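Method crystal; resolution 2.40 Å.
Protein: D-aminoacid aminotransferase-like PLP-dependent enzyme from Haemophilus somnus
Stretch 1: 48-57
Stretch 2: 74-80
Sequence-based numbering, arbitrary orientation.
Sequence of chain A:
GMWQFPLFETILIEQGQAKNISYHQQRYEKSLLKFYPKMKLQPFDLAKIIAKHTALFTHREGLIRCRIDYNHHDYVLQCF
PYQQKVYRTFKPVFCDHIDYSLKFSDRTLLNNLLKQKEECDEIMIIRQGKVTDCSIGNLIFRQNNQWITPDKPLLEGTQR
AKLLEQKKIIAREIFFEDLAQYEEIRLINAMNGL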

# COMPACT_ATOMS: atom_id res chain seq x y z
N LYS A 48 14.62 13.07 -3.52
CA LYS A 48 15.10 14.44 -3.28
C LYS A 48 14.12 15.29 -2.44
O LYS A 48 14.54 16.07 -1.62
N ILE A 49 12.82 15.09 -2.66
CA ILE A 49 11.80 15.82 -1.95
C ILE A 49 11.89 15.53 -0.46
O ILE A 49 11.81 16.41 0.38
N ILE A 50 12.09 14.26 -0.15
CA ILE A 50 12.13 13.82 1.23
C ILE A 50 13.43 14.27 1.89
O ILE A 50 13.43 14.91 2.93
N ALA A 51 14.53 13.90 1.24
CA ALA A 51 15.87 14.18 1.75
C ALA A 51 15.99 15.61 2.18
O ALA A 51 16.62 15.88 3.22
N LYS A 52 15.41 16.53 1.40
CA LYS A 52 15.61 17.96 1.71
C LYS A 52 14.78 18.43 2.91
O LYS A 52 14.97 19.54 3.41
N HIS A 53 13.91 17.56 3.44
CA HIS A 53 13.27 17.85 4.73
C HIS A 53 14.15 17.21 5.78
O HIS A 53 13.87 16.16 6.32
N THR A 54 15.29 17.84 6.00
CA THR A 54 16.31 17.23 6.82
C THR A 54 15.82 17.00 8.27
O THR A 54 16.33 16.10 8.96
N ALA A 55 14.81 17.76 8.72
CA ALA A 55 14.28 17.57 10.10
C ALA A 55 13.67 16.17 10.27
O ALA A 55 13.46 15.68 11.36
N LEU A 56 13.35 15.53 9.16
CA LEU A 56 12.75 14.20 9.24
C LEU A 56 13.77 13.19 9.78
O LEU A 56 13.40 12.13 10.23
N PHE A 57 15.04 13.52 9.76
CA PHE A 57 16.07 12.55 10.09
C PHE A 57 16.87 12.89 11.30
O PHE A 57 17.82 12.24 11.57
N ASP A 74 2.47 18.95 -9.99
CA ASP A 74 2.72 19.49 -8.66
C ASP A 74 2.49 18.40 -7.64
O ASP A 74 1.99 17.32 -7.96
N TYR A 75 2.85 18.68 -6.40
CA TYR A 75 2.75 17.69 -5.34
C TYR A 75 2.57 18.46 -4.03
O TYR A 75 2.80 19.66 -3.98
N VAL A 76 2.12 17.75 -3.02
CA VAL A 76 2.05 18.24 -1.67
C VAL A 76 2.62 17.13 -0.77
O VAL A 76 2.28 15.93 -0.89
N LEU A 77 3.53 17.55 0.09
CA LEU A 77 4.11 16.65 1.09
C LEU A 77 3.51 17.02 2.39
O LEU A 77 3.38 18.17 2.70
N GLN A 78 3.16 16.00 3.14
CA GLN A 78 2.60 16.09 4.48
C GLN A 78 3.22 15.02 5.38
O GLN A 78 3.32 13.87 5.00
N CYS A 79 3.60 15.39 6.59
CA CYS A 79 4.26 14.43 7.44
C CYS A 79 3.56 14.32 8.73
O CYS A 79 3.20 15.33 9.28
N PHE A 80 3.37 13.11 9.20
CA PHE A 80 2.71 12.90 10.51
C PHE A 80 3.52 11.93 11.36
O PHE A 80 4.18 11.04 10.83

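What lies at the apolar centre of the contact? Leu 77 does, and it has the largest area covered by the opposite stretch. Its CA-to-CB bond points toward stretch 1, and with chi1 t and chi2 p its two methyl groups reach different neighbours. CD1 meets CD1 of Ile 50 at 4.1 Å, while CD2 lies 4.3 Å from CG2 of Ile 49 and also approaches the ring of His 53. The CA-to-CB bond of Ile 50 points away from the strand, yet its m, m rotamer brings the end of the side chain back far enough to touch Leu 77. Ile 49 needs no such detour: it points toward the strand and is buried, and Ile 49 CA lies 8.3 Å from Leu 77 CA.

How do the aromatic rings join this apolar packing? Each offers a face to a methyl group from the other stretch. Ile 49, with chi1 m and chi2 t, extends CD1 over the ring of Tyr 75, 3.7 Å from the ring centroid and only 10° off its normal; the nearest ring atom, Tyr 75 CZ, is also 3.7 Å from Ile 49 CD1. Tyr 75 points toward the helix with chi1 p, so its ring lies against the isoleucine. The second such contact reverses the roles, since here the strand supplies the methyl: Leu 77 CD2 sits 3.4 Å from the centroid of the His 53 ring, 14° off the normal. Both are CH-pi contacts, in which a C-H group meets the electron-rich face of a ring.

Which side chains carry the packing along the strand, and which stay out of it? Tyr 75, Leu 77 and Cys 79 all point toward stretch 1, whereas the intervening Val 76 and Gln 78 are out of its reach, as expected from the alternation of side chains along an extended strand. Beyond Leu 77, the contact continues at Cys 79, whose SG, with chi1 m, lies 4.1 Å from CD2 of Leu 56. Leu 56 belongs to the short 3-10 segment and points toward the strand with chi1 m and chi2 t.

Where does the contact become polar? No hydrogen bond directly joins the two stretches, so the polar groups at its edge are served locally or through water. His 53, chi1 m, donates from ND1 to O of Ile 49 at 2.7 Å, a bond that ties its ring back to the helix while one face receives Leu 77. Farther out, a water bridges the stretches: it accepts a hydrogen bond from NZ of Lys 52 at 2.8 Å and forms another with OH of Tyr 75 at 2.9 Å. The CA-to-CB bond of Lys 52 points sideways, but the extended chain beyond chi1 p brings its end nearer to the strand. Tyr 75 thus combines an apolar ring contact with a polar link at its hydroxyl.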

# COMPACT_ATOMS: atom_id res chain seq x y z
CB LYS A 48 15.39 15.17 -4.56
CG LYS A 48 16.56 14.63 -5.32
CD LYS A 48 17.12 15.64 -6.37
CE LYS A 48 18.18 14.99 -7.28
NZ LYS A 48 18.75 16.00 -8.20
CB ILE A 49 10.38 15.47 -2.45
CG1 ILE A 49 10.18 16.05 -3.84
CG2 ILE A 49 9.30 16.09 -1.50
CD1 ILE A 49 8.88 15.61 -4.55
CB ILE A 50 12.06 12.27 1.29
CG1 ILE A 50 10.70 11.80 0.77
CG2 ILE A 50 12.32 11.75 2.70
CD1 ILE A 50 9.57 12.43 1.49
CB ALA A 51 16.97 13.84 0.72
CB LYS A 52 15.49 18.88 0.49
CG LYS A 52 14.16 19.02 -0.20
CD LYS A 52 14.43 19.83 -1.49
CE LYS A 52 13.20 19.91 -2.43
NZ LYS A 52 13.55 20.76 -3.62
CB HIS A 53 11.81 17.38 4.75
CG HIS A 53 10.94 18.18 3.82
ND1 HIS A 53 10.95 17.99 2.45
CD2 HIS A 53 10.06 19.19 4.05
CE1 HIS A 53 10.13 18.85 1.88
NE2 HIS A 53 9.57 19.59 2.82
CB THR A 54 17.64 18.02 6.76
OG1 THR A 54 17.43 19.35 7.25
CG2 THR A 54 18.19 18.10 5.32
CB ALA A 55 13.27 18.65 10.47
CB LEU A 56 12.27 13.70 7.88
CG LEU A 56 11.04 14.34 7.27
CD1 LEU A 56 10.80 13.74 5.90
CD2 LEU A 56 9.81 14.16 8.14
CB PHE A 57 17.02 12.38 8.91
CG PHE A 57 16.29 12.21 7.63
CD1 PHE A 57 15.63 11.05 7.37
CD2 PHE A 57 16.21 13.21 6.71
CE1 PHE A 57 14.91 10.89 6.22
CE2 PHE A 57 15.49 13.05 5.53
CZ PHE A 57 14.85 11.90 5.30
CB ASP A 74 1.77 20.63 -8.40
CG ASP A 74 2.18 21.53 -7.25
OD1 ASP A 74 3.30 21.49 -6.71
OD2 ASP A 74 1.33 22.38 -6.93
CB TYR A 75 3.99 16.79 -5.29
CG TYR A 75 5.21 17.51 -4.78
CD1 TYR A 75 5.46 17.60 -3.42
CD2 TYR A 75 6.08 18.16 -5.66
CE1 TYR A 75 6.58 18.29 -2.92
CE2 TYR A 75 7.19 18.90 -5.18
CZ TYR A 75 7.45 18.95 -3.80
OH TYR A 75 8.55 19.64 -3.31
CB VAL A 76 0.59 18.59 -1.24
CG1 VAL A 76 0.51 18.87 0.23
CG2 VAL A 76 0.08 19.83 -2.00
CB LEU A 77 5.61 16.81 1.21
CG LEU A 77 6.27 16.13 2.41
CD1 LEU A 77 6.23 14.59 2.33
CD2 LEU A 77 7.69 16.62 2.47
CB GLN A 78 1.13 15.81 4.43
CG GLN A 78 0.29 16.98 4.02
CD GLN A 78 -1.16 16.61 4.03
OE1 GLN A 78 -1.61 15.84 3.18
NE2 GLN A 78 -1.89 17.12 5.00
CB CYS A 79 5.68 14.89 7.71
SG CYS A 79 6.49 15.48 6.21
CB PHE A 80 1.33 12.25 10.36
CG PHE A 80 0.45 12.90 9.36
CD1 PHE A 80 0.62 12.65 8.02
CD2 PHE A 80 -0.57 13.75 9.77
CE1 PHE A 80 -0.19 13.25 7.09
CE2 PHE A 80 -1.39 14.35 8.84
CZ PHE A 80 -1.22 14.11 7.51
O HOH W 1 11.09 20.01 -4.61